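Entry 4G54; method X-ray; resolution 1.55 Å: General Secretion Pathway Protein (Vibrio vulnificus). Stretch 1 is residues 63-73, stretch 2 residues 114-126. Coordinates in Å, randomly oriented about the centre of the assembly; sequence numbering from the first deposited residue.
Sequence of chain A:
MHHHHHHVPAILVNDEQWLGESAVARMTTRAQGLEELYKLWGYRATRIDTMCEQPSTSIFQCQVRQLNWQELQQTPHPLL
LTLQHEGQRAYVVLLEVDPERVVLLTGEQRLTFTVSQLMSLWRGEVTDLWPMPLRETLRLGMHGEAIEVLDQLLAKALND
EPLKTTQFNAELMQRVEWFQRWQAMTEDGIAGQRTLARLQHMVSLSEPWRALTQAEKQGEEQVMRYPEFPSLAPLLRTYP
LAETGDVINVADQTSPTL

Stretch 1, residues 63-73: QVRQLNWQELQ
Stretch 2, residues 114-126: TVSQLMSLWRGEV

Two strand-and-helix units meet here in opposite order: stretch 1 runs from strand (63-66) into a helix that begins at Trp 69, while stretch 2 runs from a helix beginning at Val 115, through a corner at Gly 124, into a strand that includes Glu 125 and Val 126 and continues later in the chain. The strands pair antiparallel, Arg 65 opposite Val 126 (CA to CA 5.5 Å) and Gln 66 opposite Glu 125 (CA to CA 4.5 Å). Arg 65 and Val 126 form the hydrogen-bonded pair: Arg 65 N donates to Val 126 O at 3.0 Å, and Val 126 N to Arg 65 O at 2.9 Å. The ladder closes with Leu 67 N to Gly 124 O at 2.8 Å, nearly straight at 171°.

The corner beside that rung suits a residue with no side chain: at Gly 124's phi/psi of 118/-23 a CB would jam against the preceding carbonyl O and sit a tight 3.2 Å from Leu 67 O. Bare backbone therefore fits where a bump could not.

On the face shared by Arg 65 and Val 126, Val 126 (chi1 m) is the central knob, with 98 Å² covered by stretch 1. Val 126 CG2 meets Leu 67 CD1 at 4.1 Å, while Val 126 CG1 lies 4.1 Å from both Leu 67 CD2 and Leu 72 CD1, so the knob seats between the two leucines.

Asn 68 caps the first helix, its OD1 accepting from Glu 71 N at 2.8 Å; Glu 71 OE1 returns the favour to Asn 68 N at 2.9 Å. Thr 114 caps the second, OG1 accepting from Gln 117 N at 3.1 Å. The helix axes approach no closer than 13.1 Å, their directions 116° apart, and large side chains fill the gap.

Trp 122 (chi1 t, chi2 59°) is a flat plate laid into it. Leu 72 (t, p) sets CD2 over one face, 4.0 Å from the six-membered ring centroid, while Asn 68 O lies at the ring's edge, 3.7 Å from Trp 122 CH2. The indole is tethered within its own stretch: Trp 122 NE1 donates to Glu 125 O at 2.9 Å.

Trp 69 (t, chi2 -130°) reaches across in return. Val 115 (t) places CG1 over one face, 4.3 Å from the five-membered ring centroid. Leu 118 CD2 touches Trp 69 CZ3 at 3.7 Å, and Met 119 CE crowds Trp 69 CE3 at 3.1 Å, both obliquely. Leu 118 CD2 also meets Leu 72 CD2 at 4.0 Å. The rule is reciprocal: each helix's leucine or valine methyl covers a tryptophan from the other stretch.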

# COMPACT_ATOMS: atom_id res chain seq x y z
N GLN A 63 -6.50 -3.12 5.65
CA GLN A 63 -7.97 -3.01 5.46
C GLN A 63 -8.42 -4.09 4.48
O GLN A 63 -7.79 -4.23 3.40
CB GLN A 63 -8.27 -1.56 4.90
CG GLN A 63 -9.66 -1.13 4.72
CD GLN A 63 -9.70 0.26 3.99
OE1 GLN A 63 -9.18 0.38 2.89
NE2 GLN A 63 -10.36 1.26 4.58
N VAL A 64 -9.52 -4.78 4.77
CA VAL A 64 -10.16 -5.71 3.81
C VAL A 64 -11.19 -4.90 3.03
O VAL A 64 -11.91 -4.03 3.61
CB VAL A 64 -10.82 -6.86 4.57
CG1 VAL A 64 -11.60 -7.73 3.59
CG2 VAL A 64 -9.79 -7.77 5.31
N ARG A 65 -11.21 -5.02 1.70
CA ARG A 65 -12.17 -4.22 0.90
C ARG A 65 -12.67 -5.17 -0.18
O ARG A 65 -12.06 -6.20 -0.46
CB ARG A 65 -11.45 -3.07 0.19
CG ARG A 65 -11.18 -1.79 1.12
CD ARG A 65 -11.20 -0.44 0.31
NE ARG A 65 -10.27 -0.43 -0.84
CZ ARG A 65 -8.96 -0.55 -0.78
NH1 ARG A 65 -8.36 -0.58 0.40
NH2 ARG A 65 -8.22 -0.58 -1.95
N GLN A 66 -13.81 -4.80 -0.77
CA GLN A 66 -14.30 -5.53 -1.99
C GLN A 66 -14.12 -4.62 -3.16
O GLN A 66 -14.62 -3.43 -3.11
CB GLN A 66 -15.80 -5.80 -1.82
CG GLN A 66 -16.03 -6.93 -0.98
CD GLN A 66 -15.77 -8.24 -1.67
OE1 GLN A 66 -16.04 -8.45 -2.89
NE2 GLN A 66 -15.27 -9.16 -0.89
N LEU A 67 -13.42 -5.10 -4.19
CA LEU A 67 -13.10 -4.28 -5.40
C LEU A 67 -13.73 -4.95 -6.59
O LEU A 67 -13.90 -6.19 -6.57
CB LEU A 67 -11.61 -4.17 -5.70
CG LEU A 67 -10.83 -3.09 -4.96
CD1 LEU A 67 -11.20 -2.97 -3.53
CD2 LEU A 67 -9.31 -3.20 -5.14
N ASN A 68 -13.95 -4.17 -7.65
CA ASN A 68 -14.25 -4.79 -8.98
C ASN A 68 -12.95 -4.74 -9.79
O ASN A 68 -11.87 -4.26 -9.32
CB ASN A 68 -15.44 -4.13 -9.66
CG ASN A 68 -15.23 -2.63 -9.89
OD1 ASN A 68 -14.14 -2.24 -10.33
ND2 ASN A 68 -16.22 -1.79 -9.60
N TRP A 69 -12.96 -5.28 -11.01
CA TRP A 69 -11.76 -5.38 -11.80
C TRP A 69 -11.25 -4.03 -12.26
O TRP A 69 -10.01 -3.83 -12.33
CB TRP A 69 -12.11 -6.27 -13.05
CG TRP A 69 -11.10 -6.31 -14.11
CD1 TRP A 69 -11.35 -6.10 -15.44
CD2 TRP A 69 -9.67 -6.67 -14.04
NE1 TRP A 69 -10.21 -6.29 -16.20
CE2 TRP A 69 -9.16 -6.64 -15.38
CE3 TRP A 69 -8.79 -7.01 -12.99
CZ2 TRP A 69 -7.82 -6.91 -15.70
CZ3 TRP A 69 -7.45 -7.29 -13.31
CH2 TRP A 69 -6.99 -7.27 -14.65
N GLN A 70 -12.17 -3.10 -12.57
CA GLN A 70 -11.79 -1.71 -12.95
C GLN A 70 -11.00 -1.13 -11.75
O GLN A 70 -9.89 -0.59 -11.92
CB GLN A 70 -13.04 -0.86 -13.27
CG GLN A 70 -12.66 0.60 -13.48
CD GLN A 70 -11.97 0.97 -14.83
OE1 GLN A 70 -11.52 0.09 -15.62
NE2 GLN A 70 -11.87 2.31 -15.08
N GLU A 71 -11.51 -1.32 -10.54
CA GLU A 71 -10.84 -0.75 -9.34
C GLU A 71 -9.49 -1.44 -9.09
O GLU A 71 -8.49 -0.75 -8.76
CB GLU A 71 -11.75 -0.83 -8.12
CG GLU A 71 -12.94 0.08 -8.19
CD GLU A 71 -14.05 -0.25 -7.19
OE1 GLU A 71 -14.17 -1.39 -6.70
OE2 GLU A 71 -14.85 0.69 -6.91
N LEU A 72 -9.40 -2.75 -9.29
CA LEU A 72 -8.19 -3.46 -9.00
C LEU A 72 -7.10 -2.92 -9.93
O LEU A 72 -5.96 -2.69 -9.53
CB LEU A 72 -8.43 -4.97 -9.26
CG LEU A 72 -7.22 -5.82 -8.84
CD1 LEU A 72 -7.17 -5.78 -7.29
CD2 LEU A 72 -7.38 -7.25 -9.28
N GLN A 73 -7.45 -2.64 -11.17
CA GLN A 73 -6.45 -2.12 -12.11
C GLN A 73 -5.87 -0.80 -11.70
O GLN A 73 -4.73 -0.50 -12.17
CB GLN A 73 -7.08 -1.94 -13.51
CG GLN A 73 -7.29 -3.29 -14.20
CD GLN A 73 -8.14 -3.11 -15.47
OE1 GLN A 73 -9.39 -3.36 -15.51
NE2 GLN A 73 -7.47 -2.63 -16.50
N THR A 114 -3.97 -14.53 -16.85
CA THR A 114 -4.80 -13.69 -17.69
C THR A 114 -6.01 -13.18 -16.88
O THR A 114 -6.29 -13.66 -15.79
CB THR A 114 -5.35 -14.50 -18.87
OG1 THR A 114 -6.21 -15.53 -18.36
CG2 THR A 114 -4.23 -15.18 -19.64
N VAL A 115 -6.74 -12.21 -17.43
CA VAL A 115 -7.99 -11.74 -16.79
C VAL A 115 -8.93 -12.93 -16.57
O VAL A 115 -9.52 -13.10 -15.50
CB VAL A 115 -8.72 -10.74 -17.68
CG1 VAL A 115 -9.96 -10.20 -16.95
CG2 VAL A 115 -7.85 -9.61 -17.90
N SER A 116 -9.09 -13.76 -17.61
CA SER A 116 -9.96 -14.91 -17.47
C SER A 116 -9.55 -15.81 -16.29
O SER A 116 -10.39 -16.20 -15.48
CB SER A 116 -10.01 -15.69 -18.77
OG SER A 116 -10.86 -16.78 -18.64
N GLN A 117 -8.25 -16.08 -16.15
CA GLN A 117 -7.82 -16.97 -15.06
C GLN A 117 -8.09 -16.29 -13.73
O GLN A 117 -8.63 -16.95 -12.79
CB GLN A 117 -6.36 -17.25 -15.21
CG GLN A 117 -6.02 -18.21 -16.30
CD GLN A 117 -4.48 -18.32 -16.45
OE1 GLN A 117 -3.81 -17.34 -16.81
NE2 GLN A 117 -3.93 -19.47 -16.06
N LEU A 118 -7.72 -15.01 -13.62
CA LEU A 118 -8.01 -14.29 -12.37
C LEU A 118 -9.51 -14.31 -11.97
O LEU A 118 -9.92 -14.64 -10.83
CB LEU A 118 -7.55 -12.81 -12.45
CG LEU A 118 -7.93 -11.99 -11.23
CD1 LEU A 118 -7.15 -12.43 -9.95
CD2 LEU A 118 -7.52 -10.56 -11.60
N MET A 119 -10.36 -14.01 -12.93
CA MET A 119 -11.77 -13.89 -12.63
C MET A 119 -12.44 -15.18 -12.28
O MET A 119 -13.49 -15.15 -11.58
CB MET A 119 -12.49 -13.12 -13.77
CG MET A 119 -12.03 -11.63 -13.87
SD MET A 119 -11.76 -10.59 -12.37
CE MET A 119 -10.44 -9.63 -12.94
N SER A 120 -11.87 -16.31 -12.72
CA SER A 120 -12.41 -17.60 -12.36
C SER A 120 -12.22 -17.96 -10.86
O SER A 120 -12.99 -18.76 -10.31
CB SER A 120 -11.87 -18.65 -13.35
OG SER A 120 -10.55 -18.93 -12.97
N LEU A 121 -11.30 -17.26 -10.18
CA LEU A 121 -10.91 -17.60 -8.84
C LEU A 121 -11.12 -16.39 -7.88
O LEU A 121 -11.24 -16.59 -6.67
CB LEU A 121 -9.42 -17.98 -8.84
CG LEU A 121 -9.13 -19.36 -9.55
CD1 LEU A 121 -7.69 -19.74 -9.35
CD2 LEU A 121 -10.04 -20.48 -9.00
N TRP A 122 -11.13 -15.16 -8.38
CA TRP A 122 -11.18 -13.98 -7.48
C TRP A 122 -12.61 -13.45 -7.48
O TRP A 122 -13.18 -13.18 -8.59
CB TRP A 122 -10.21 -12.91 -7.99
CG TRP A 122 -10.19 -11.67 -7.15
CD1 TRP A 122 -9.89 -11.55 -5.78
CD2 TRP A 122 -10.46 -10.35 -7.63
NE1 TRP A 122 -9.94 -10.19 -5.44
CE2 TRP A 122 -10.36 -9.45 -6.54
CE3 TRP A 122 -10.88 -9.85 -8.89
CZ2 TRP A 122 -10.57 -8.08 -6.65
CZ3 TRP A 122 -11.14 -8.49 -9.00
CH2 TRP A 122 -10.93 -7.59 -7.90
N ARG A 123 -13.17 -13.24 -6.28
CA ARG A 123 -14.54 -12.75 -6.16
C ARG A 123 -14.60 -11.32 -5.63
O ARG A 123 -15.66 -10.79 -5.32
CB ARG A 123 -15.41 -13.69 -5.30
CG ARG A 123 -15.58 -15.09 -5.94
CD ARG A 123 -16.34 -16.08 -5.02
NE ARG A 123 -16.27 -17.46 -5.54
CZ ARG A 123 -16.59 -18.59 -4.87
NH1 ARG A 123 -17.00 -18.58 -3.60
NH2 ARG A 123 -16.47 -19.77 -5.49
N GLY A 124 -13.48 -10.64 -5.62
CA GLY A 124 -13.52 -9.22 -5.27
C GLY A 124 -12.74 -8.87 -4.04
O GLY A 124 -12.45 -7.70 -3.81
N GLU A 125 -12.51 -9.84 -3.17
CA GLU A 125 -11.98 -9.43 -1.86
C GLU A 125 -10.48 -9.18 -1.96
O GLU A 125 -9.76 -10.01 -2.57
CB GLU A 125 -12.22 -10.55 -0.84
CG GLU A 125 -11.85 -10.03 0.51
CD GLU A 125 -12.10 -11.04 1.59
OE1 GLU A 125 -13.23 -11.07 2.09
OE2 GLU A 125 -11.19 -11.76 1.95
N VAL A 126 -10.05 -8.09 -1.33
CA VAL A 126 -8.57 -7.83 -1.23
C VAL A 126 -8.26 -7.49 0.20
O VAL A 126 -9.18 -7.09 0.96
CB VAL A 126 -8.12 -6.70 -2.12
CG1 VAL A 126 -8.51 -6.91 -3.63
CG2 VAL A 126 -8.51 -5.30 -1.56